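Local coordinates for dual function macrocyclase-peptidase POPB (Galerina marginata, PDB 5N4B), which cleaves peptide bonds after proline and, as a dual-function peptidase and macrocyclase, processes precursor peptides in the biosynthesis of amanitin toxins, at residues Tyr160-Leu165 and Thr171-Ser176; Ala490-Tyr495 and Gln559-Asn564; Val374-Arg379 and Asp383-Tyr388; Asp49-Ala54 and Lys672-Leu677. The protein carries 1 engineered substitution. All blocks are in the same frame, centred on the assembly; numbering follows the deposited sequence. Where two conformers were deposited one is given.

Contact 1: Tyr160-Leu165 and Thr171-Ser176; sequences YAVSHL and TIYVRS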
# COMPACT_ATOMS: atom_id res chain seq x y z
N TYR A 160 -1.34 1.32 -20.53
CA TYR A 160 -1.16 0.30 -19.51
C TYR A 160 0.31 0.05 -19.26
O TYR A 160 1.09 -0.08 -20.21
CB TYR A 160 -1.86 -1.01 -19.86
CG TYR A 160 -1.55 -1.60 -21.20
CD1 TYR A 160 -2.16 -1.09 -22.34
CD2 TYR A 160 -0.77 -2.74 -21.35
CE1 TYR A 160 -1.94 -1.65 -23.60
CE2 TYR A 160 -0.57 -3.32 -22.62
CZ TYR A 160 -1.20 -2.76 -23.73
OH TYR A 160 -1.04 -3.34 -24.99
N ALA A 161 0.69 0.01 -18.00
CA ALA A 161 2.06 -0.17 -17.56
C ALA A 161 2.31 -1.63 -17.24
O ALA A 161 1.53 -2.25 -16.49
CB ALA A 161 2.33 0.68 -16.31
N VAL A 162 3.39 -2.17 -17.79
CA VAL A 162 3.72 -3.58 -17.70
C VAL A 162 5.08 -3.74 -17.05
O VAL A 162 6.03 -3.06 -17.43
CB VAL A 162 3.72 -4.21 -19.09
CG1 VAL A 162 4.10 -5.68 -18.99
CG2 VAL A 162 2.32 -4.04 -19.74
N SER A 163 5.16 -4.64 -16.10
CA SER A 163 6.40 -5.05 -15.45
C SER A 163 6.65 -6.52 -15.76
O SER A 163 5.71 -7.29 -16.02
CB SER A 163 6.36 -4.88 -13.94
OG SER A 163 6.41 -3.50 -13.62
N HIS A 164 7.92 -6.92 -15.77
CA HIS A 164 8.33 -8.29 -15.97
C HIS A 164 9.21 -8.74 -14.83
O HIS A 164 9.88 -7.94 -14.19
CB HIS A 164 9.16 -8.39 -17.25
CG HIS A 164 8.38 -8.04 -18.47
ND1 HIS A 164 7.70 -8.99 -19.20
CD2 HIS A 164 8.13 -6.85 -19.06
CE1 HIS A 164 7.09 -8.40 -20.21
NE2 HIS A 164 7.32 -7.10 -20.13
N LEU A 165 9.21 -10.05 -14.56
CA LEU A 165 10.10 -10.61 -13.57
C LEU A 165 11.51 -10.16 -13.88
O LEU A 165 11.95 -10.18 -15.03
CB LEU A 165 9.99 -12.15 -13.62
CG LEU A 165 8.63 -12.71 -13.17
CD1 LEU A 165 8.62 -14.25 -13.33
CD2 LEU A 165 8.28 -12.31 -11.74
N THR A 171 7.00 -0.41 -18.33
CA THR A 171 6.89 0.10 -19.70
C THR A 171 5.42 0.33 -19.99
O THR A 171 4.57 -0.53 -19.71
CB THR A 171 7.49 -0.90 -20.71
OG1 THR A 171 8.85 -1.15 -20.33
CG2 THR A 171 7.39 -0.37 -22.09
N ILE A 172 5.11 1.51 -20.51
CA ILE A 172 3.73 1.87 -20.83
C ILE A 172 3.52 1.62 -22.30
O ILE A 172 4.30 2.07 -23.17
CB ILE A 172 3.41 3.33 -20.49
CG1 ILE A 172 3.69 3.62 -19.01
CG2 ILE A 172 1.95 3.59 -20.82
CD1 ILE A 172 3.62 5.13 -18.70
N TYR A 173 2.44 0.90 -22.59
CA TYR A 173 1.93 0.61 -23.92
C TYR A 173 0.57 1.27 -24.08
O TYR A 173 -0.06 1.68 -23.10
CB TYR A 173 1.82 -0.92 -24.18
CG TYR A 173 3.15 -1.60 -24.08
CD1 TYR A 173 4.02 -1.61 -25.15
CD2 TYR A 173 3.57 -2.19 -22.90
CE1 TYR A 173 5.23 -2.21 -25.05
CE2 TYR A 173 4.80 -2.79 -22.79
CZ TYR A 173 5.63 -2.80 -23.89
OH TYR A 173 6.89 -3.38 -23.77
N VAL A 174 0.14 1.42 -25.34
CA VAL A 174 -1.12 2.05 -25.66
C VAL A 174 -1.83 1.21 -26.71
O VAL A 174 -1.23 0.80 -27.72
CB VAL A 174 -0.95 3.49 -26.18
CG1 VAL A 174 -2.32 4.18 -26.43
CG2 VAL A 174 -0.06 4.30 -25.25
N ARG A 175 -3.12 1.02 -26.49
CA ARG A 175 -3.94 0.33 -27.47
C ARG A 175 -5.30 0.99 -27.60
O ARG A 175 -5.81 1.63 -26.69
CB ARG A 175 -4.14 -1.18 -27.17
CG ARG A 175 -5.01 -1.41 -25.94
CD ARG A 175 -4.92 -2.83 -25.40
NE ARG A 175 -5.21 -3.81 -26.42
CZ ARG A 175 -4.32 -4.60 -27.01
NH1 ARG A 175 -3.04 -4.62 -26.69
NH2 ARG A 175 -4.73 -5.40 -27.97
N SER A 176 -5.90 0.85 -28.79
CA SER A 176 -7.25 1.30 -29.01
C SER A 176 -8.22 0.54 -28.11
O SER A 176 -8.08 -0.67 -27.92
CB SER A 176 -7.64 1.03 -30.47
OG SER A 176 -9.04 1.29 -30.62
O HOH W 1 8.47 -3.43 -18.59
O HOH W 2 7.30 -4.74 -21.56
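Tyr160 faces Tyr173, and Val162 faces Thr171, in the β hairpin of strands 157-164 and 170-176, the two inner strands of one four-stranded blade of the β-propeller. Both are antiparallel hydrogen-bonded pairs, each closed by two backbone bonds; in one of them Val162 N reaches Thr171 O at 2.8 Å. Between them, Ala161 and Ile172 form a non-hydrogen-bonded pair whose CA atoms are 4.2 Å apart. Their side chains share the other sheet face, where Ile172 packs on Phe215 of the next blade. The neighbouring Ser163 bonds through OG to the carbonyl of the catalytic His699, so this hairpin borders the active site.

Apolar contact is concentrated on the tyrosine face. A chi1 of 53° puts Tyr160 CG between the backbone N and the carbonyl carbon and swings its ring across the partner strand. There Tyr173 CB makes a CH-pi contact over one ring face, 3.8 Å from the Tyr160 ring centroid. Val162 CG2 meets the edge of the Tyr173 ring at CD2, 3.9 Å away; the short, branched valine fills the flank of the ring with one methyl.

The polar ends are held by water and by hydrogen bonds. One water links Tyr173 OH, which also bonds Glu197, to His164 NE2. Arg175, salt-bridged to Asp191, sends NH1 to Tyr160 OH at 2.9 Å, with the hydroxyl oxygen almost exactly in the guanidinium plane.

Contact 2: Ala490-Tyr495 and Gln559-Asn564; sequences AAAIQY and QFLVKN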
# COMPACT_ATOMS: atom_id res chain seq x y z
N ALA A 490 -8.43 -16.94 24.29
CA ALA A 490 -8.20 -16.90 22.84
C ALA A 490 -6.75 -16.51 22.53
O ALA A 490 -6.13 -15.74 23.25
CB ALA A 490 -9.13 -15.89 22.20
N ALA A 491 -6.25 -16.98 21.39
CA ALA A 491 -5.04 -16.42 20.84
C ALA A 491 -5.38 -15.16 20.06
O ALA A 491 -6.51 -14.97 19.62
CB ALA A 491 -4.38 -17.43 19.88
N ALA A 492 -4.39 -14.31 19.86
CA ALA A 492 -4.58 -13.08 19.12
C ALA A 492 -3.50 -12.95 18.07
O ALA A 492 -2.34 -13.28 18.33
CB ALA A 492 -4.53 -11.85 20.07
N ILE A 493 -3.88 -12.51 16.87
CA ILE A 493 -2.93 -12.02 15.89
C ILE A 493 -3.07 -10.52 15.85
O ILE A 493 -4.17 -10.00 15.59
CB ILE A 493 -3.07 -12.66 14.52
CG1 ILE A 493 -2.40 -14.04 14.60
CG2 ILE A 493 -2.39 -11.81 13.50
CD1 ILE A 493 -3.03 -15.05 15.42
N GLN A 494 -1.98 -9.84 16.14
CA GLN A 494 -1.93 -8.39 16.24
C GLN A 494 -1.10 -7.86 15.08
O GLN A 494 0.07 -8.22 14.92
CB GLN A 494 -1.34 -7.96 17.59
CG GLN A 494 -1.23 -6.49 17.80
CD GLN A 494 -0.68 -6.14 19.13
OE1 GLN A 494 -1.21 -6.57 20.14
NE2 GLN A 494 0.41 -5.39 19.17
N TYR A 495 -1.72 -7.00 14.28
CA TYR A 495 -1.15 -6.55 13.02
C TYR A 495 -0.87 -5.07 13.10
O TYR A 495 -1.65 -4.32 13.68
CB TYR A 495 -2.17 -6.79 11.90
CG TYR A 495 -1.68 -6.47 10.52
CD1 TYR A 495 -0.63 -7.17 9.96
CD2 TYR A 495 -2.25 -5.46 9.79
CE1 TYR A 495 -0.14 -6.86 8.69
CE2 TYR A 495 -1.77 -5.14 8.52
CZ TYR A 495 -0.71 -5.85 7.98
OH TYR A 495 -0.22 -5.55 6.71
N GLN A 559 0.11 -6.00 25.60
CA GLN A 559 -0.01 -6.14 27.04
C GLN A 559 -1.47 -5.97 27.47
O GLN A 559 -1.96 -6.70 28.33
CB GLN A 559 0.91 -5.12 27.73
CG GLN A 559 2.38 -5.42 27.48
CD GLN A 559 3.31 -4.36 27.98
OE1 GLN A 559 3.07 -3.16 27.85
NE2 GLN A 559 4.42 -4.81 28.53
N PHE A 560 -2.17 -5.02 26.85
CA PHE A 560 -3.58 -4.76 27.14
C PHE A 560 -4.46 -5.94 26.77
O PHE A 560 -5.39 -6.28 27.51
CB PHE A 560 -4.00 -3.50 26.36
CG PHE A 560 -5.48 -3.22 26.35
CD1 PHE A 560 -6.06 -2.50 27.34
CD2 PHE A 560 -6.28 -3.67 25.33
CE1 PHE A 560 -7.44 -2.22 27.31
CE2 PHE A 560 -7.64 -3.40 25.33
CZ PHE A 560 -8.19 -2.67 26.31
N LEU A 561 -4.19 -6.58 25.63
CA LEU A 561 -5.01 -7.73 25.23
C LEU A 561 -4.98 -8.80 26.30
O LEU A 561 -6.00 -9.42 26.57
CB LEU A 561 -4.51 -8.30 23.90
CG LEU A 561 -4.72 -7.44 22.67
CD1 LEU A 561 -4.05 -8.07 21.48
CD2 LEU A 561 -6.17 -7.23 22.39
N VAL A 562 -3.81 -9.03 26.88
CA VAL A 562 -3.70 -10.07 27.91
C VAL A 562 -4.27 -9.58 29.24
O VAL A 562 -5.05 -10.28 29.89
CB VAL A 562 -2.24 -10.52 28.03
CG1 VAL A 562 -2.07 -11.48 29.21
CG2 VAL A 562 -1.77 -11.20 26.75
N LYS A 563 -3.90 -8.36 29.65
CA LYS A 563 -4.34 -7.85 30.96
C LYS A 563 -5.85 -7.81 31.06
O LYS A 563 -6.43 -8.16 32.11
CB LYS A 563 -3.72 -6.48 31.19
CG LYS A 563 -4.06 -5.81 32.53
CD LYS A 563 -3.32 -6.45 33.63
CE LYS A 563 -3.52 -5.64 34.92
NZ LYS A 563 -3.17 -6.47 36.13
N ASN A 564 -6.52 -7.43 29.98
CA ASN A 564 -7.96 -7.27 29.96
C ASN A 564 -8.71 -8.49 29.42
O ASN A 564 -9.90 -8.40 29.13
CB ASN A 564 -8.32 -5.98 29.22
CG ASN A 564 -7.90 -4.73 29.99
OD1 ASN A 564 -6.72 -4.46 30.16
ND2 ASN A 564 -8.88 -3.93 30.40
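Leu561 reaches from helix 548-563 to Ala492 and Gln494, alternate residues whose side chains point to the same side of strand 492-495. This is helix-on-sheet packing in the α/β-hydrolase domain: the strand belongs to the central mixed sheet, and the backbones stay well apart, with Ala492 CA 8.1 Å from Leu561 CA. A single methyl bridges the gap.

Leucine suits the task because its chain can stretch straight off the helix. With chi1 at -69°, Leu561 CG stands beside the backbone N, and chi2 near 174° sends CD1 outward to the sheet. That methyl sits 4.1 Å from Ala492 CB, where a small residue lets the helix side chain settle close to the strand. It also lies 3.5 Å from Gln494 OE1, a van der Waals contact with a polar atom.

Gln494 is fully extended as far as CD, its first two torsions both close to 180°, and this carries the amide from the strand up to the helix. Its NE2 donates to the carbonyl of Phe554, two turns earlier on the same helix. Ile493, between the two touching residues, points to the other side of the sheet, while Tyr495 at the strand end hydrogen-bonds the backbone of the bound peptide.

No hydrogen bond joins the two segments. The contact is therefore probably held mainly by dispersion and close fit around Leu561, whose neighbours include Met476 and Ile478, and the Gln494 bond to Phe554 O adds a directional tie to the same helix.

Contact 3: Val374-Arg379 and Asp383-Tyr388; sequences VAIYKR and DEIYLY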
# COMPACT_ATOMS: atom_id res chain seq x y z
N VAL A 374 -18.06 15.22 -3.07
CA VAL A 374 -18.24 14.04 -2.22
C VAL A 374 -16.99 13.96 -1.36
O VAL A 374 -15.87 14.05 -1.87
CB VAL A 374 -18.45 12.76 -3.05
CG1 VAL A 374 -18.80 11.58 -2.16
CG2 VAL A 374 -19.53 12.96 -4.13
N ALA A 375 -17.18 13.84 -0.03
CA ALA A 375 -16.09 13.87 0.93
C ALA A 375 -16.14 12.63 1.79
O ALA A 375 -17.21 12.20 2.21
CB ALA A 375 -16.23 15.08 1.86
N ILE A 376 -14.97 12.06 2.07
CA ILE A 376 -14.83 10.97 3.04
C ILE A 376 -14.04 11.53 4.20
O ILE A 376 -12.92 12.04 4.02
CB ILE A 376 -14.17 9.74 2.44
CG1 ILE A 376 -15.11 9.13 1.41
CG2 ILE A 376 -13.84 8.71 3.56
CD1 ILE A 376 -14.46 8.06 0.62
N TYR A 377 -14.64 11.45 5.38
CA TYR A 377 -14.01 11.76 6.65
C TYR A 377 -13.70 10.47 7.38
O TYR A 377 -14.52 9.53 7.40
CB TYR A 377 -14.92 12.59 7.53
CG TYR A 377 -14.93 14.04 7.16
CD1 TYR A 377 -13.96 14.87 7.66
CD2 TYR A 377 -15.89 14.57 6.32
CE1 TYR A 377 -13.92 16.23 7.33
CE2 TYR A 377 -15.88 15.91 6.02
CZ TYR A 377 -14.88 16.71 6.51
OH TYR A 377 -14.92 18.04 6.11
N LYS A 378 -12.53 10.40 7.94
CA LYS A 378 -12.11 9.27 8.76
C LYS A 378 -12.21 9.71 10.21
O LYS A 378 -11.40 10.52 10.65
CB LYS A 378 -10.71 8.81 8.38
CG LYS A 378 -10.31 7.49 9.01
CD LYS A 378 -8.90 7.10 8.72
CE LYS A 378 -8.63 6.94 7.21
NZ LYS A 378 -9.48 5.93 6.55
N ARG A 379 -13.21 9.23 10.94
CA ARG A 379 -13.46 9.63 12.31
C ARG A 379 -13.29 8.37 13.17
O ARG A 379 -13.98 7.36 12.94
CB ARG A 379 -14.88 10.19 12.45
CG ARG A 379 -15.14 10.71 13.86
CD ARG A 379 -16.64 10.99 14.12
NE ARG A 379 -17.13 11.71 12.99
CZ ARG A 379 -16.92 13.00 12.76
NH1 ARG A 379 -16.26 13.76 13.64
NH2 ARG A 379 -17.40 13.52 11.62
N ASP A 383 -14.64 5.36 8.22
CA ASP A 383 -14.95 6.32 7.19
C ASP A 383 -16.43 6.67 7.14
O ASP A 383 -17.31 5.80 7.30
CB ASP A 383 -14.50 5.78 5.83
CG ASP A 383 -12.99 5.81 5.66
OD1 ASP A 383 -12.25 6.52 6.43
OD2 ASP A 383 -12.48 5.21 4.67
N GLU A 384 -16.69 7.94 6.87
CA GLU A 384 -18.02 8.52 6.75
C GLU A 384 -18.08 9.30 5.44
O GLU A 384 -17.13 10.01 5.09
CB GLU A 384 -18.30 9.46 7.91
CG GLU A 384 -18.06 8.82 9.27
CD GLU A 384 -18.36 9.75 10.44
OE1 GLU A 384 -18.66 10.95 10.21
OE2 GLU A 384 -18.30 9.30 11.60
N ILE A 385 -19.18 9.18 4.71
CA ILE A 385 -19.30 9.76 3.38
C ILE A 385 -20.35 10.85 3.39
O ILE A 385 -21.47 10.62 3.84
CB ILE A 385 -19.64 8.67 2.34
CG1 ILE A 385 -18.65 7.48 2.43
CG2 ILE A 385 -19.61 9.29 0.95
CD1 ILE A 385 -19.27 6.27 3.03
N TYR A 386 -20.02 12.01 2.83
CA TYR A 386 -20.93 13.16 2.78
C TYR A 386 -20.98 13.75 1.38
O TYR A 386 -19.97 13.81 0.69
CB TYR A 386 -20.52 14.27 3.78
CG TYR A 386 -20.55 13.81 5.21
CD1 TYR A 386 -19.44 13.21 5.77
CD2 TYR A 386 -21.68 13.88 5.96
CE1 TYR A 386 -19.46 12.76 7.07
CE2 TYR A 386 -21.71 13.47 7.25
CZ TYR A 386 -20.61 12.89 7.81
OH TYR A 386 -20.69 12.41 9.11
N LEU A 387 -22.15 14.28 1.02
CA LEU A 387 -22.36 15.06 -0.20
C LEU A 387 -22.45 16.53 0.19
O LEU A 387 -23.17 16.87 1.13
CB LEU A 387 -23.64 14.59 -0.88
CG LEU A 387 -23.96 15.31 -2.17
CD1 LEU A 387 -22.95 15.01 -3.26
CD2 LEU A 387 -25.37 14.88 -2.61
N TYR A 388 -21.72 17.36 -0.52
CA TYR A 388 -21.70 18.81 -0.36
C TYR A 388 -22.14 19.51 -1.64
O TYR A 388 -21.87 19.05 -2.75
CB TYR A 388 -20.28 19.31 -0.09
CG TYR A 388 -19.79 19.05 1.31
CD1 TYR A 388 -19.34 17.79 1.71
CD2 TYR A 388 -19.78 20.06 2.24
CE1 TYR A 388 -18.93 17.56 3.00
CE2 TYR A 388 -19.33 19.83 3.56
CZ TYR A 388 -18.90 18.58 3.89
OH TYR A 388 -18.48 18.37 5.20
O HOH W 3 -10.15 5.25 3.72
O HOH W 4 -16.86 7.10 12.36
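Ala375 pairs with Tyr386 and Tyr377 with Glu384 as antiparallel hydrogen-bonded pairs, each with two backbone bonds, in the hairpin of strands 372-379 and 382-388. The local strand axes approach to 4.5 Å and run at 153° to each other. Val374-Leu387, Ile376-Ile385 and Lys378-Asp383 are the intervening non-hydrogen-bonded pairs, so the five pairs alternate regularly, and each face carries both apolar side chains and charge: the isoleucines with Lys378 and Asp383 on one, the tyrosines with Glu384 on the other.

On the first face the two isoleucines lie side by side, pointing the same way, with the CG1 atoms of Ile376 and Ile385 4.0 Å apart; β-branched residues suit such extended chains. At the turn end, Lys378 bends at chi3 and chi4 to bring NZ back to Asp383 OD1 on its syn side, 2.8 Å away and somewhat out of the carboxylate plane. NZ has a second partner in Asp505, and Asp383 OD2 accepts from Ala406 N, so the buried charges are probably balanced.

On the other face, Tyr377 and Tyr386 cross at about a right angle, Tyr377 CD2 to Tyr386 CD1 3.8 Å. Arg379 grips Glu384 side-on: NE reaches OE2 at 3.0 Å and NH2 reaches OE1 at 3.2 Å, both from above the carboxylate plane. Tyr386 OH donates to Glu384 OE1 from the opposite side of that plane at 2.7 Å, which should hold the carboxylate's rotation.

In this propeller blade, strand 361-368 borders Val374-Arg379 and strand 394-398 borders Asp383-Tyr388, while Ile376 packs on Ile408 of strand 405-409 in the next blade.

Contact 4: Asp49-Ala54 and Lys672-Leu677; sequences DKWTTA and KFIATL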
# COMPACT_ATOMS: atom_id res chain seq x y z
N ASP A 49 24.21 -17.23 -1.61
CA ASP A 49 23.27 -18.23 -2.12
C ASP A 49 23.28 -19.49 -1.27
O ASP A 49 22.23 -20.09 -1.01
CB ASP A 49 23.61 -18.59 -3.55
CG ASP A 49 23.34 -17.48 -4.54
OD1 ASP A 49 22.61 -16.52 -4.26
OD2 ASP A 49 23.87 -17.62 -5.67
N LYS A 50 24.46 -19.94 -0.84
CA LYS A 50 24.53 -21.12 0.02
C LYS A 50 23.82 -20.85 1.34
O LYS A 50 23.11 -21.72 1.87
CB LYS A 50 25.97 -21.57 0.27
CG LYS A 50 26.61 -22.26 -0.94
CD LYS A 50 28.09 -22.61 -0.68
CE LYS A 50 28.77 -23.13 -1.97
NZ LYS A 50 30.22 -23.44 -1.76
N TRP A 51 24.00 -19.66 1.87
CA TRP A 51 23.38 -19.31 3.14
C TRP A 51 21.87 -19.19 3.01
O TRP A 51 21.12 -19.73 3.84
CB TRP A 51 23.98 -18.03 3.68
CG TRP A 51 23.44 -17.54 5.02
CD1 TRP A 51 23.90 -17.86 6.27
CD2 TRP A 51 22.34 -16.65 5.22
NE1 TRP A 51 23.13 -17.23 7.23
CE2 TRP A 51 22.16 -16.48 6.60
CE3 TRP A 51 21.47 -16.01 4.36
CZ2 TRP A 51 21.16 -15.67 7.13
CZ3 TRP A 51 20.48 -15.21 4.89
CH2 TRP A 51 20.34 -15.05 6.26
N THR A 52 21.38 -18.52 1.97
CA THR A 52 19.94 -18.39 1.83
C THR A 52 19.29 -19.74 1.57
O THR A 52 18.18 -19.99 2.06
CB THR A 52 19.54 -17.40 0.72
OG1 THR A 52 20.08 -17.82 -0.54
CG2 THR A 52 20.04 -16.01 1.02
N THR A 53 19.95 -20.60 0.78
CA THR A 53 19.45 -21.94 0.52
C THR A 53 19.39 -22.74 1.81
O THR A 53 18.38 -23.38 2.11
CB THR A 53 20.34 -22.63 -0.52
OG1 THR A 53 20.24 -21.92 -1.74
CG2 THR A 53 19.89 -24.08 -0.72
N ALA A 54 20.46 -22.68 2.62
CA ALA A 54 20.48 -23.38 3.90
C ALA A 54 19.37 -22.88 4.83
O ALA A 54 18.70 -23.67 5.52
CB ALA A 54 21.83 -23.26 4.61
N LYS A 672 20.48 -9.73 7.90
CA LYS A 672 21.31 -9.35 9.03
C LYS A 672 20.59 -9.63 10.33
O LYS A 672 21.19 -10.08 11.30
CB LYS A 672 21.72 -7.89 8.95
CG LYS A 672 22.72 -7.56 7.87
CD LYS A 672 23.19 -6.12 8.05
CE LYS A 672 24.04 -5.72 6.92
NZ LYS A 672 24.42 -4.33 7.10
N PHE A 673 19.30 -9.32 10.39
CA PHE A 673 18.57 -9.51 11.64
C PHE A 673 18.56 -10.98 12.04
O PHE A 673 18.86 -11.31 13.19
CB PHE A 673 17.18 -8.89 11.58
CG PHE A 673 16.46 -8.92 12.89
CD1 PHE A 673 16.91 -8.12 13.93
CD2 PHE A 673 15.41 -9.76 13.09
CE1 PHE A 673 16.26 -8.11 15.15
CE2 PHE A 673 14.74 -9.77 14.32
CZ PHE A 673 15.20 -8.95 15.35
N ILE A 674 18.22 -11.88 11.11
CA ILE A 674 18.12 -13.30 11.46
C ILE A 674 19.51 -13.87 11.79
O ILE A 674 19.66 -14.68 12.71
CB ILE A 674 17.37 -14.13 10.41
CG1 ILE A 674 16.94 -15.51 10.94
CG2 ILE A 674 18.21 -14.30 9.18
CD1 ILE A 674 15.96 -15.45 12.09
N ALA A 675 20.54 -13.43 11.07
CA ALA A 675 21.88 -13.91 11.40
C ALA A 675 22.30 -13.46 12.79
O ALA A 675 22.96 -14.21 13.53
CB ALA A 675 22.86 -13.40 10.34
N THR A 676 21.92 -12.24 13.16
CA THR A 676 22.24 -11.71 14.48
C THR A 676 21.46 -12.43 15.57
O THR A 676 22.00 -12.75 16.64
CB THR A 676 21.98 -10.19 14.47
OG1 THR A 676 22.80 -9.58 13.47
CG2 THR A 676 22.33 -9.56 15.77
N LEU A 677 20.18 -12.72 15.34
CA LEU A 677 19.43 -13.50 16.30
C LEU A 677 20.06 -14.86 16.50
O LEU A 677 20.23 -15.33 17.63
CB LEU A 677 17.99 -13.70 15.83
CG LEU A 677 16.99 -12.56 15.93
CD1 LEU A 677 15.65 -13.00 15.38
CD2 LEU A 677 16.87 -12.11 17.38
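Trp51 of helix 46-64 reaches across to Ile674 and Ala675 of helix 668-680, bridging backbones whose nearest CA atoms, those of Trp51 and Ala675, are 10.0 Å apart. From CB, which points toward the opposing helix, the side chain leaves with CG anti to the backbone N (chi1 -179°), and this carries the indole outward. On the pyrrole side, NE1 makes a weak hydrogen bond to Thr15 OG1. Farther along, CZ2 lies 3.8 Å from Ile674 CG2 and, more loosely, 4.3 Å from Ala675 CB, whose small size lets the large ring approach. At the far end of the six-membered ring, CH2 meets the same Ile674 CG2 at 3.7 Å, with that methyl at the ring edge and near its plane. Ile674 thus offers one branch to the tryptophan, while its side chain also packs on Leu688 and Ile690 of the central sheet. Phe671 adds an edge-to-face ring contact with Trp51.

The Trp51 packing joins helix 46-64 to helix 668-680 of the hydrolase domain. Lys672 separately ties the chain before helix 46-64, through salt bridges to Asp36 and Glu42, to helix 668-680, and also meets Asp607. Between the two segments themselves the attachment is purely apolar, relying on fit and buried area without a hydrogen bond.

In the fold
Contacts 1 and 3 are hairpins in two different blades of the β-propeller, their centres 34 Å apart, whereas contacts 2 and 4 lie in the hydrolase domain, 31 Å between centres. Contact 2 joins strand 492-495 of the mixed sheet to a helix, and contact 4 joins two helices, one of them next to the same sheet. Along the chain contacts 1, 3 and 2 follow one another, and all fall between the two segments of contact 4. That long-range closure means the chain starts in the hydrolase domain, builds the propeller and returns. Contacts 3 and 4 are the most distant, 47 Å between centres, on opposite sides of the molecule's centre.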